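Local atomic coordinates of protection of telomeres protein poz1 (Schizosaccharomyces pombe, PDB entry 5WE0), a protein that binds telomeric DNA and negatively regulates both telomerase and telomere length. Residues A[12-15]-A[16-20]; A[25-28]-A[29-32]; A[52-55]-A[56-59]; A[60-64]-A[65-69]. One frame throughout, in Å; residues are numbered along the deposited sequence.

Interaction 1. Residues A[12-15]-A[16-20]; sequences NTLE and TFFIK
The last turns of helix 2-18 bring T13 against T16 and F17, L14 against F18, and E15 against I19. The carbonyl of T13 collects several partners: T16 OG1 donates to T13 O over 3.1 Å, at a C=O...donor angle of 141°, while the amides of T16 and F17 add weak bonds to the same oxygen. T16 can do this because its hydroxyl sits between its own backbone N and carbonyl carbon (chi1 85°), leaning back over the preceding turn; threonine suits the place because its hydroxyl can turn back to T13 O, while its methyl CG2 lies 3.4 Å from N12 O. F17 runs alongside T13 and presents a ring edge, with CD1 3.3 Å from T13 O, in the plane of the ring.

One step round, L14 and F18 point the same way. L14 CD2 lies over one face of the F18 ring, offset toward its rim, in a CH-pi contact 4.1 Å from the centroid. This is the i to i+4 packing of an apolar helix face, here turned toward helices 31-43 and 54-64, where L14 meets C37 and M56 and F18 meets V34 and A59. F18 N donates to L14 O. The final helical bond is the straight one from I19 N to E15 O, 3.0 Å with 169° at the hydrogen; I19 itself is the first residue to leave helical angles. Its CD1 lies 3.7 Å from E15 OE1, the extended glutamate running beside the isoleucine, and beyond this I19 O accepts a hydrogen bond from K236 NZ.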
loop_
_atom_site.group_PDB
_atom_site.type_symbol
_atom_site.label_atom_id
_atom_site.label_comp_id
_atom_site.label_asym_id
_atom_site.label_seq_id
_atom_site.Cartn_x
_atom_site.Cartn_y
_atom_site.Cartn_z
ATOM N N ASN A 12 -3.634 -19.206 -7.756
ATOM C CA ASN A 12 -2.644 -20.106 -7.163
ATOM C C ASN A 12 -1.291 -19.981 -7.835
ATOM O O ASN A 12 -0.251 -20.042 -7.170
ATOM C CB ASN A 12 -3.135 -21.557 -7.225
ATOM C CG ASN A 12 -4.374 -21.770 -6.397
ATOM O OD1 ASN A 12 -5.370 -22.323 -6.867
ATOM N ND2 ASN A 12 -4.330 -21.303 -5.154
ATOM N N THR A 13 -1.274 -19.806 -9.153
ATOM C CA THR A 13 -0.003 -19.556 -9.827
ATOM C C THR A 13 0.632 -18.244 -9.372
ATOM O O THR A 13 1.856 -18.180 -9.158
ATOM C CB THR A 13 -0.197 -19.582 -11.346
ATOM O OG1 THR A 13 -0.528 -20.923 -11.751
ATOM C CG2 THR A 13 1.067 -19.090 -12.081
ATOM N N LEU A 14 -0.163 -17.172 -9.260
ATOM C CA LEU A 14 0.412 -15.897 -8.814
ATOM C C LEU A 14 1.016 -16.015 -7.417
ATOM O O LEU A 14 2.059 -15.406 -7.130
ATOM C CB LEU A 14 -0.634 -14.782 -8.866
ATOM C CG LEU A 14 -0.756 -14.063 -10.218
ATOM C CD1 LEU A 14 -1.768 -12.923 -10.119
ATOM C CD2 LEU A 14 0.593 -13.548 -10.726
ATOM N N GLU A 15 0.379 -16.816 -6.541
ATOM C CA GLU A 15 0.895 -17.032 -5.192
ATOM C C GLU A 15 2.344 -17.479 -5.207
ATOM O O GLU A 15 3.166 -16.987 -4.420
ATOM C CB GLU A 15 0.087 -18.112 -4.484
ATOM C CG GLU A 15 -1.237 -17.701 -3.942
ATOM C CD GLU A 15 -1.654 -18.567 -2.755
ATOM O OE1 GLU A 15 -0.751 -19.092 -2.060
ATOM O OE2 GLU A 15 -2.873 -18.709 -2.514
ATOM N N THR A 16 2.679 -18.419 -6.097
ATOM C CA THR A 16 4.049 -18.915 -6.154
ATOM C C THR A 16 5.001 -17.883 -6.719
ATOM O O THR A 16 6.218 -18.036 -6.569
ATOM C CB THR A 16 4.130 -20.224 -6.956
ATOM O OG1 THR A 16 4.249 -19.939 -8.360
ATOM C CG2 THR A 16 2.904 -21.118 -6.684
ATOM N N PHE A 17 4.493 -16.869 -7.420
ATOM C CA PHE A 17 5.379 -15.793 -7.837
ATOM C C PHE A 17 5.399 -14.654 -6.820
ATOM O O PHE A 17 6.423 -13.973 -6.671
ATOM C CB PHE A 17 4.966 -15.233 -9.214
ATOM C CG PHE A 17 5.341 -16.119 -10.380
ATOM C CD1 PHE A 17 4.497 -17.133 -10.796
ATOM C CD2 PHE A 17 6.554 -15.960 -11.028
ATOM C CE1 PHE A 17 4.838 -17.967 -11.863
ATOM C CE2 PHE A 17 6.908 -16.796 -12.092
ATOM C CZ PHE A 17 6.043 -17.796 -12.508
ATOM N N PHE A 18 4.295 -14.434 -6.115
ATOM C CA PHE A 18 4.167 -13.206 -5.328
ATOM C C PHE A 18 4.650 -13.349 -3.891
ATOM O O PHE A 18 5.272 -12.424 -3.359
ATOM C CB PHE A 18 2.708 -12.722 -5.326
ATOM C CG PHE A 18 2.342 -11.922 -6.542
ATOM C CD1 PHE A 18 3.295 -11.670 -7.532
ATOM C CD2 PHE A 18 1.056 -11.399 -6.691
ATOM C CE1 PHE A 18 2.971 -10.923 -8.668
ATOM C CE2 PHE A 18 0.723 -10.639 -7.823
ATOM C CZ PHE A 18 1.681 -10.401 -8.810
ATOM N N ILE A 19 4.385 -14.484 -3.251
ATOM C CA ILE A 19 4.669 -14.628 -1.827
ATOM C C ILE A 19 6.171 -14.787 -1.628
ATOM O O ILE A 19 6.805 -15.669 -2.213
ATOM C CB ILE A 19 3.874 -15.797 -1.228
ATOM C CG1 ILE A 19 2.381 -15.472 -1.313
ATOM C CG2 ILE A 19 4.270 -16.023 0.211
ATOM C CD1 ILE A 19 1.472 -16.458 -0.631
ATOM N N LYS A 20 6.747 -13.906 -0.819
ATOM C CA LYS A 20 8.173 -13.859 -0.556
ATOM C C LYS A 20 8.438 -13.873 0.942
ATOM O O LYS A 20 7.604 -13.435 1.746
ATOM C CB LYS A 20 8.790 -12.599 -1.161
ATOM C CG LYS A 20 8.691 -12.473 -2.676
ATOM C CD LYS A 20 9.613 -13.480 -3.362
ATOM C CE LYS A 20 9.676 -13.214 -4.871
ATOM N NZ LYS A 20 10.546 -14.185 -5.609
#

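Interaction 2. Residues A[25-28]-A[29-32]; sequences DMQR and EESS
Q27 and E30 meet where the chain coming from helix 2-18 turns into helix 31-43, and the backbone makes the compact part of this contact. E30 N donates to Q27 O over 2.9 Å, and S31 N does likewise to R28 O over 3.3 Å. Both bonds span i to i+3, a turn leading into helix 31-43. With the turn wound this closely, S31 CB comes to 3.3 Å from R28 O, a place that suits a small side chain. S31 OG, anti to its own backbone N, is directed elsewhere: it bonds to an acidic side chain of the chain of another protein.

Alongside this turn, E30 stretches out beside Q27 with its carboxylate against aliphatic carbon, OE2 lying 3.5 Å from Q27 CG. Amide and carboxylate planes stand 52° apart, so the two flat groups are not stacked. Cutting E30 back to an alanine is likely to uncover Q27 CG and to leave the edge of the F17 ring, on helix 2-18, without the carboxylate oxygen beside it. M26 lies beside the first turn, its SD 4.0 Å from S31 CA, while it also packs on V34, N35 and Y63.

The other side is looser and faces solvent. There E29, bent at chi2 (94°), folds back so that OE2 approaches Q27 CB at 3.5 Å. R28 crosses E29 at a slant, CD 3.7 Å from OE1, but R28 NE remains 4.7 Å from E29 OE1: opposite charges, probably attracting one another without joining in a salt bridge.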
loop_
_atom_site.group_PDB
_atom_site.type_symbol
_atom_site.label_atom_id
_atom_site.label_comp_id
_atom_site.label_asym_id
_atom_site.label_seq_id
_atom_site.Cartn_x
_atom_site.Cartn_y
_atom_site.Cartn_z
ATOM N N ASP A 25 9.407 -8.145 -5.822
ATOM C CA ASP A 25 9.742 -7.169 -6.852
ATOM C C ASP A 25 9.610 -7.860 -8.203
ATOM O O ASP A 25 9.891 -9.054 -8.322
ATOM C CB ASP A 25 11.152 -6.586 -6.671
ATOM C CG ASP A 25 11.502 -5.515 -7.734
ATOM O OD1 ASP A 25 10.602 -4.776 -8.223
ATOM O OD2 ASP A 25 12.700 -5.423 -8.086
ATOM N N MET A 26 9.180 -7.119 -9.222
ATOM C CA MET A 26 8.990 -7.755 -10.516
ATOM C C MET A 26 10.340 -7.977 -11.175
ATOM O O MET A 26 11.138 -7.049 -11.297
ATOM C CB MET A 26 8.092 -6.944 -11.443
ATOM C CG MET A 26 7.862 -7.723 -12.744
ATOM S SD MET A 26 6.113 -8.097 -13.059
ATOM C CE MET A 26 5.574 -6.516 -13.685
ATOM N N GLN A 27 10.601 -9.213 -11.568
ATOM C CA GLN A 27 11.773 -9.529 -12.358
ATOM C C GLN A 27 11.372 -9.493 -13.819
ATOM O O GLN A 27 10.303 -9.990 -14.183
ATOM C CB GLN A 27 12.324 -10.913 -12.008
ATOM C CG GLN A 27 12.535 -11.146 -10.525
ATOM C CD GLN A 27 13.735 -10.384 -10.001
ATOM O OE1 GLN A 27 13.583 -9.313 -9.411
ATOM N NE2 GLN A 27 14.936 -10.924 -10.220
ATOM N N ARG A 28 12.237 -8.897 -14.648
ATOM C CA ARG A 28 11.997 -8.838 -16.088
ATOM C C ARG A 28 11.620 -10.204 -16.647
ATOM O O ARG A 28 10.763 -10.304 -17.530
ATOM C CB ARG A 28 13.235 -8.305 -16.816
ATOM C CG ARG A 28 13.885 -7.068 -16.206
ATOM C CD ARG A 28 14.914 -7.459 -15.142
ATOM N NE ARG A 28 15.931 -6.432 -14.917
ATOM C CZ ARG A 28 17.120 -6.416 -15.509
ATOM N NH1 ARG A 28 17.443 -7.374 -16.375
ATOM N NH2 ARG A 28 17.986 -5.445 -15.237
ATOM N N GLU A 29 12.230 -11.272 -16.110
ATOM C CA GLU A 29 12.031 -12.624 -16.631
ATOM C C GLU A 29 10.679 -13.206 -16.241
ATOM O O GLU A 29 10.208 -14.152 -16.883
ATOM C CB GLU A 29 13.135 -13.543 -16.104
ATOM C CG GLU A 29 14.505 -12.868 -16.000
ATOM C CD GLU A 29 14.765 -12.293 -14.608
ATOM O OE1 GLU A 29 15.155 -11.099 -14.520
ATOM O OE2 GLU A 29 14.563 -13.025 -13.604
ATOM N N GLU A 30 10.061 -12.691 -15.175
ATOM C CA GLU A 30 8.730 -13.129 -14.760
ATOM C C GLU A 30 7.628 -12.230 -15.296
ATOM O O GLU A 30 6.445 -12.529 -15.096
ATOM C CB GLU A 30 8.635 -13.188 -13.237
ATOM C CG GLU A 30 9.730 -14.020 -12.598
ATOM C CD GLU A 30 9.860 -13.778 -11.096
ATOM O OE1 GLU A 30 8.965 -13.128 -10.499
ATOM O OE2 GLU A 30 10.888 -14.204 -10.524
ATOM N N SER A 31 8.004 -11.137 -15.953
ATOM C CA SER A 31 7.053 -10.102 -16.342
ATOM C C SER A 31 5.927 -10.640 -17.227
ATOM O O SER A 31 4.758 -10.286 -17.038
ATOM C CB SER A 31 7.805 -8.970 -17.036
ATOM O OG SER A 31 6.883 -8.074 -17.587
ATOM N N SER A 32 6.248 -11.490 -18.200
ATOM C CA SER A 32 5.211 -11.942 -19.126
ATOM C C SER A 32 4.184 -12.836 -18.434
ATOM O O SER A 32 2.972 -12.661 -18.629
ATOM C CB SER A 32 5.854 -12.658 -20.319
ATOM O OG SER A 32 6.047 -14.042 -20.049
#

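Interaction 3. Residues A[52-55]-A[56-59]; sequences MPIF and MDIA
M56 is the bump at this helix start, and M52, P53 and F55 shape the hollow around it. Its CG sits over one face of the F55 ring, 3.7 Å from the centroid and 20° off the normal, somewhat toward the rim. SD follows obliquely, 3.6 Å from F55 CE1, in a Met-aromatic contact. The ring lies beneath its sequence neighbour because F55 CG is placed between the backbone N and carbonyl carbon (chi1 81°), which folds it back under M56 N. Without the ring, as with a serine at F55, M56 CG and SD would probably lose the face they rest on, and the thioether would be freer to turn.

From another side comes the bump of M52, which crosses M56 at about a right angle and sets its SD 3.3 Å from M56 CB. P53 CD touches M56 CG more lightly at 4.1 Å. Methionine suits both places, since an unbranched chain bent at chi2 and chi3 can follow a curved hollow. M52 CG also meets D57 OD1 at 3.5 Å. P53, at the N-cap position, needs no N-H there, and its carbonyl receives M56 N at 3.0 Å. I58 N then bonds I54 O at 3.0 Å, and A59 N bonds F55 O, as the helix gets under way.

Helix 2-18 packs on this turn, F18 against M56 and E15 against F55; helix 93-115 receives D57 at R102 and N105, while I58 reaches I220 of helix 209-230.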
loop_
_atom_site.group_PDB
_atom_site.type_symbol
_atom_site.label_atom_id
_atom_site.label_comp_id
_atom_site.label_asym_id
_atom_site.label_seq_id
_atom_site.Cartn_x
_atom_site.Cartn_y
_atom_site.Cartn_z
ATOM N N MET A 52 -10.339 -9.780 -3.116
ATOM C CA MET A 52 -8.922 -9.844 -3.425
ATOM C C MET A 52 -8.202 -10.597 -2.309
ATOM O O MET A 52 -8.308 -10.194 -1.143
ATOM C CB MET A 52 -8.360 -8.425 -3.576
ATOM C CG MET A 52 -6.883 -8.343 -3.846
ATOM S SD MET A 52 -6.415 -8.853 -5.521
ATOM C CE MET A 52 -7.360 -7.707 -6.530
ATOM N N PRO A 53 -7.496 -11.693 -2.600
ATOM C CA PRO A 53 -6.717 -12.369 -1.549
ATOM C C PRO A 53 -5.665 -11.425 -0.972
ATOM O O PRO A 53 -5.105 -10.581 -1.668
ATOM C CB PRO A 53 -6.057 -13.547 -2.291
ATOM C CG PRO A 53 -6.847 -13.733 -3.545
ATOM C CD PRO A 53 -7.383 -12.368 -3.908
ATOM N N ILE A 54 -5.382 -11.581 0.317
ATOM C CA ILE A 54 -4.523 -10.608 0.976
ATOM C C ILE A 54 -3.098 -10.652 0.417
ATOM O O ILE A 54 -2.406 -9.615 0.381
ATOM C CB ILE A 54 -4.571 -10.828 2.500
ATOM C CG1 ILE A 54 -4.349 -9.510 3.219
ATOM C CG2 ILE A 54 -3.542 -11.843 2.950
ATOM C CD1 ILE A 54 -5.457 -8.482 2.861
ATOM N N PHE A 55 -2.639 -11.823 -0.064
ATOM C CA PHE A 55 -1.282 -11.892 -0.609
ATOM C C PHE A 55 -1.139 -10.990 -1.838
ATOM O O PHE A 55 -0.050 -10.465 -2.100
ATOM C CB PHE A 55 -0.895 -13.349 -0.946
ATOM C CG PHE A 55 -1.436 -13.846 -2.276
ATOM C CD1 PHE A 55 -0.717 -13.646 -3.461
ATOM C CD2 PHE A 55 -2.649 -14.530 -2.338
ATOM C CE1 PHE A 55 -1.221 -14.104 -4.700
ATOM C CE2 PHE A 55 -3.165 -14.989 -3.569
ATOM C CZ PHE A 55 -2.453 -14.759 -4.750
ATOM N N MET A 56 -2.237 -10.754 -2.564
ATOM C CA MET A 56 -2.185 -9.874 -3.728
ATOM C C MET A 56 -2.040 -8.407 -3.329
ATOM O O MET A 56 -1.241 -7.680 -3.932
ATOM C CB MET A 56 -3.442 -10.051 -4.589
ATOM C CG MET A 56 -3.593 -11.455 -5.199
ATOM S SD MET A 56 -2.738 -11.543 -6.789
ATOM C CE MET A 56 -3.892 -10.665 -7.862
ATOM N N ASP A 57 -2.818 -7.945 -2.341
ATOM C CA ASP A 57 -2.652 -6.579 -1.833
ATOM C C ASP A 57 -1.248 -6.342 -1.294
ATOM O O ASP A 57 -0.669 -5.270 -1.510
ATOM C CB ASP A 57 -3.689 -6.276 -0.750
ATOM C CG ASP A 57 -5.070 -5.981 -1.325
ATOM O OD1 ASP A 57 -5.158 -5.593 -2.510
ATOM O OD2 ASP A 57 -6.060 -6.098 -0.585
ATOM N N ILE A 58 -0.689 -7.328 -0.584
ATOM C CA ILE A 58 0.649 -7.189 -0.011
ATOM C C ILE A 58 1.681 -7.045 -1.112
ATOM O O ILE A 58 2.592 -6.215 -1.022
ATOM C CB ILE A 58 0.972 -8.386 0.914
ATOM C CG1 ILE A 58 0.172 -8.289 2.211
ATOM C CG2 ILE A 58 2.458 -8.475 1.214
ATOM C CD1 ILE A 58 0.272 -9.532 3.072
ATOM N N ALA A 59 1.574 -7.877 -2.152
ATOM C CA ALA A 59 2.498 -7.792 -3.274
ATOM C C ALA A 59 2.366 -6.452 -3.983
ATOM O O ALA A 59 3.373 -5.831 -4.341
ATOM C CB ALA A 59 2.244 -8.946 -4.249
#

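Interaction 4. Residues A[60-64]-A[65-69]; sequences FIEYC and FNLSL
The hydrogen bonds at E62, Y63, N66 and L67 are those of a Schellman motif, which ends helix 54-64. L67 N reaches back to E62 O over 2.9 Å, in the carbonyl plane, and N66 N to Y63 O over 3.0 Å, from above the plane of the Y63 carbonyl. N66 is the C-prime residue; its positive phi (57°) is a conformation that asparagine tolerates better than most residues. Before it, F65 N closes a regular helical bond to I61 O at 3.1 Å. Water 1 extends the capping, donating to E62 O and accepting from S68 N, each at 2.9 Å, beside the type I turn of N66 to L69.

The sulfur-aromatic contact is made by C64, whose SG stands over one face of the F65 ring, 4.1 Å from the centroid and 14° off the normal. SG is anti to the backbone N (chi1 179°), which carries it forward above its neighbour's ring.

Apolar contacts are lighter: I61 CG2 touches F65 CD2 at 4.2 Å and L67 CD1 at 4.3 Å, while the L67 side chain crosses that of E62 at about a right angle, CD1 meeting the CG methylene.

Around the helix end, the E62 carboxylate forms a salt bridge to K224 of helix 209-230 and hydrogen bonds to H23 and Y24. N66 ND2 hydrogen-bonds Q87 O. I61 packs on A99 of helix 93-115, and F65 on L216 of helix 209-230.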
loop_
_atom_site.group_PDB
_atom_site.type_symbol
_atom_site.label_atom_id
_atom_site.label_comp_id
_atom_site.label_asym_id
_atom_site.label_seq_id
_atom_site.Cartn_x
_atom_site.Cartn_y
_atom_site.Cartn_z
ATOM N N PHE A 60 1.133 -5.964 -4.138
ATOM C CA PHE A 60 0.944 -4.649 -4.738
ATOM C C PHE A 60 1.662 -3.581 -3.933
ATOM O O PHE A 60 2.383 -2.751 -4.490
ATOM C CB PHE A 60 -0.534 -4.284 -4.847
ATOM C CG PHE A 60 -0.721 -2.875 -5.304
ATOM C CD1 PHE A 60 -0.548 -2.541 -6.640
ATOM C CD2 PHE A 60 -0.955 -1.854 -4.384
ATOM C CE1 PHE A 60 -0.669 -1.228 -7.054
ATOM C CE2 PHE A 60 -1.066 -0.545 -4.795
ATOM C CZ PHE A 60 -0.921 -0.230 -6.126
ATOM N N ILE A 61 1.488 -3.599 -2.614
ATOM C CA ILE A 61 2.123 -2.597 -1.759
ATOM C C ILE A 61 3.643 -2.694 -1.855
ATOM O O ILE A 61 4.339 -1.677 -1.951
ATOM C CB ILE A 61 1.637 -2.761 -0.299
ATOM C CG1 ILE A 61 0.158 -2.399 -0.195
ATOM C CG2 ILE A 61 2.505 -1.943 0.658
ATOM C CD1 ILE A 61 -0.167 -0.970 -0.691
ATOM N N GLU A 62 4.184 -3.921 -1.810
ATOM C CA GLU A 62 5.628 -4.090 -1.947
ATOM C C GLU A 62 6.122 -3.575 -3.304
ATOM O O GLU A 62 7.198 -2.976 -3.396
ATOM C CB GLU A 62 5.986 -5.565 -1.766
ATOM C CG GLU A 62 5.679 -6.097 -0.350
ATOM C CD GLU A 62 5.936 -7.585 -0.224
ATOM O OE1 GLU A 62 5.752 -8.306 -1.240
ATOM O OE2 GLU A 62 6.315 -8.037 0.896
ATOM N N TYR A 63 5.360 -3.823 -4.375
ATOM C CA TYR A 63 5.772 -3.393 -5.709
ATOM C C TYR A 63 5.612 -1.883 -5.863
ATOM O O TYR A 63 6.560 -1.179 -6.221
ATOM C CB TYR A 63 4.943 -4.145 -6.762
ATOM C CG TYR A 63 5.311 -3.868 -8.223
ATOM C CD1 TYR A 63 6.634 -3.907 -8.655
ATOM C CD2 TYR A 63 4.325 -3.588 -9.170
ATOM C CE1 TYR A 63 6.962 -3.656 -9.989
ATOM C CE2 TYR A 63 4.647 -3.344 -10.498
ATOM C CZ TYR A 63 5.962 -3.384 -10.896
ATOM O OH TYR A 63 6.281 -3.148 -12.199
ATOM N N CYS A 64 4.437 -1.367 -5.490
ATOM C CA CYS A 64 4.130 0.057 -5.619
ATOM C C CYS A 64 5.160 0.946 -4.921
ATOM O O CYS A 64 5.587 1.971 -5.468
ATOM C CB CYS A 64 2.739 0.309 -5.049
ATOM S SG CYS A 64 2.231 2.014 -5.098
ATOM N N PHE A 65 5.529 0.609 -3.688
ATOM C CA PHE A 65 6.465 1.429 -2.933
ATOM C C PHE A 65 7.880 0.883 -2.995
ATOM O O PHE A 65 8.764 1.397 -2.298
ATOM C CB PHE A 65 5.997 1.586 -1.474
ATOM C CG PHE A 65 4.717 2.351 -1.361
ATOM C CD1 PHE A 65 4.703 3.723 -1.543
ATOM C CD2 PHE A 65 3.520 1.694 -1.145
ATOM C CE1 PHE A 65 3.518 4.431 -1.493
ATOM C CE2 PHE A 65 2.334 2.399 -1.074
ATOM C CZ PHE A 65 2.333 3.769 -1.259
ATOM N N ASN A 66 8.117 -0.138 -3.825
ATOM C CA ASN A 66 9.466 -0.620 -4.099
ATOM C C ASN A 66 10.170 -1.023 -2.799
ATOM O O ASN A 66 11.329 -0.679 -2.551
ATOM C CB ASN A 66 10.247 0.456 -4.870
ATOM C CG ASN A 66 11.257 -0.127 -5.877
ATOM O OD1 ASN A 66 11.303 -1.333 -6.111
ATOM N ND2 ASN A 66 12.049 0.747 -6.488
ATOM N N LEU A 67 9.438 -1.755 -1.946
ATOM C CA LEU A 67 9.942 -2.092 -0.613
ATOM C C LEU A 67 11.188 -2.976 -0.653
ATOM O O LEU A 67 11.886 -3.076 0.363
ATOM C CB LEU A 67 8.844 -2.759 0.235
ATOM C CG LEU A 67 7.660 -1.834 0.537
ATOM C CD1 LEU A 67 6.674 -2.486 1.530
ATOM C CD2 LEU A 67 8.164 -0.497 1.060
ATOM N N SER A 68 11.469 -3.632 -1.789
ATOM C CA SER A 68 12.691 -4.426 -1.937
ATOM C C SER A 68 13.964 -3.600 -1.825
ATOM O O SER A 68 15.025 -4.177 -1.553
ATOM C CB SER A 68 12.721 -5.126 -3.292
ATOM O OG SER A 68 11.938 -6.288 -3.226
ATOM N N LEU A 69 13.891 -2.281 -2.047
ATOM C CA LEU A 69 15.054 -1.397 -2.010
ATOM C C LEU A 69 15.268 -0.695 -0.669
ATOM O O LEU A 69 14.343 -0.480 0.130
ATOM C CB LEU A 69 14.987 -0.312 -3.086
ATOM C CG LEU A 69 15.264 -0.595 -4.548
ATOM C CD1 LEU A 69 15.127 0.718 -5.327
ATOM C CD2 LEU A 69 16.693 -1.098 -4.643
HETATM O O HOH W 1 9.729 -4.331 -4.036
#

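In the fold
Interactions 3 and 4 occupy the start and end of helix 54-64, their centres 13 Å apart. Against the start packs interaction 1, centre to centre 10 Å away: E15 CG lies 3.3 Å from F55 CZ, and F18 CE2 3.7 Å from M56 SD. Interaction 2 touches both interaction 1, where F17 CD2 lies 3.8 Å from E30 OE1, and interaction 4, where M26 CE lies 3.7 Å from Y63 OH. All four have residues beside the chain of another protein: F18, M26, M52 and Y63 each meet an aromatic side chain of it. A bound zinc ion lies about 14 Å from the M52 side chain of interaction 3.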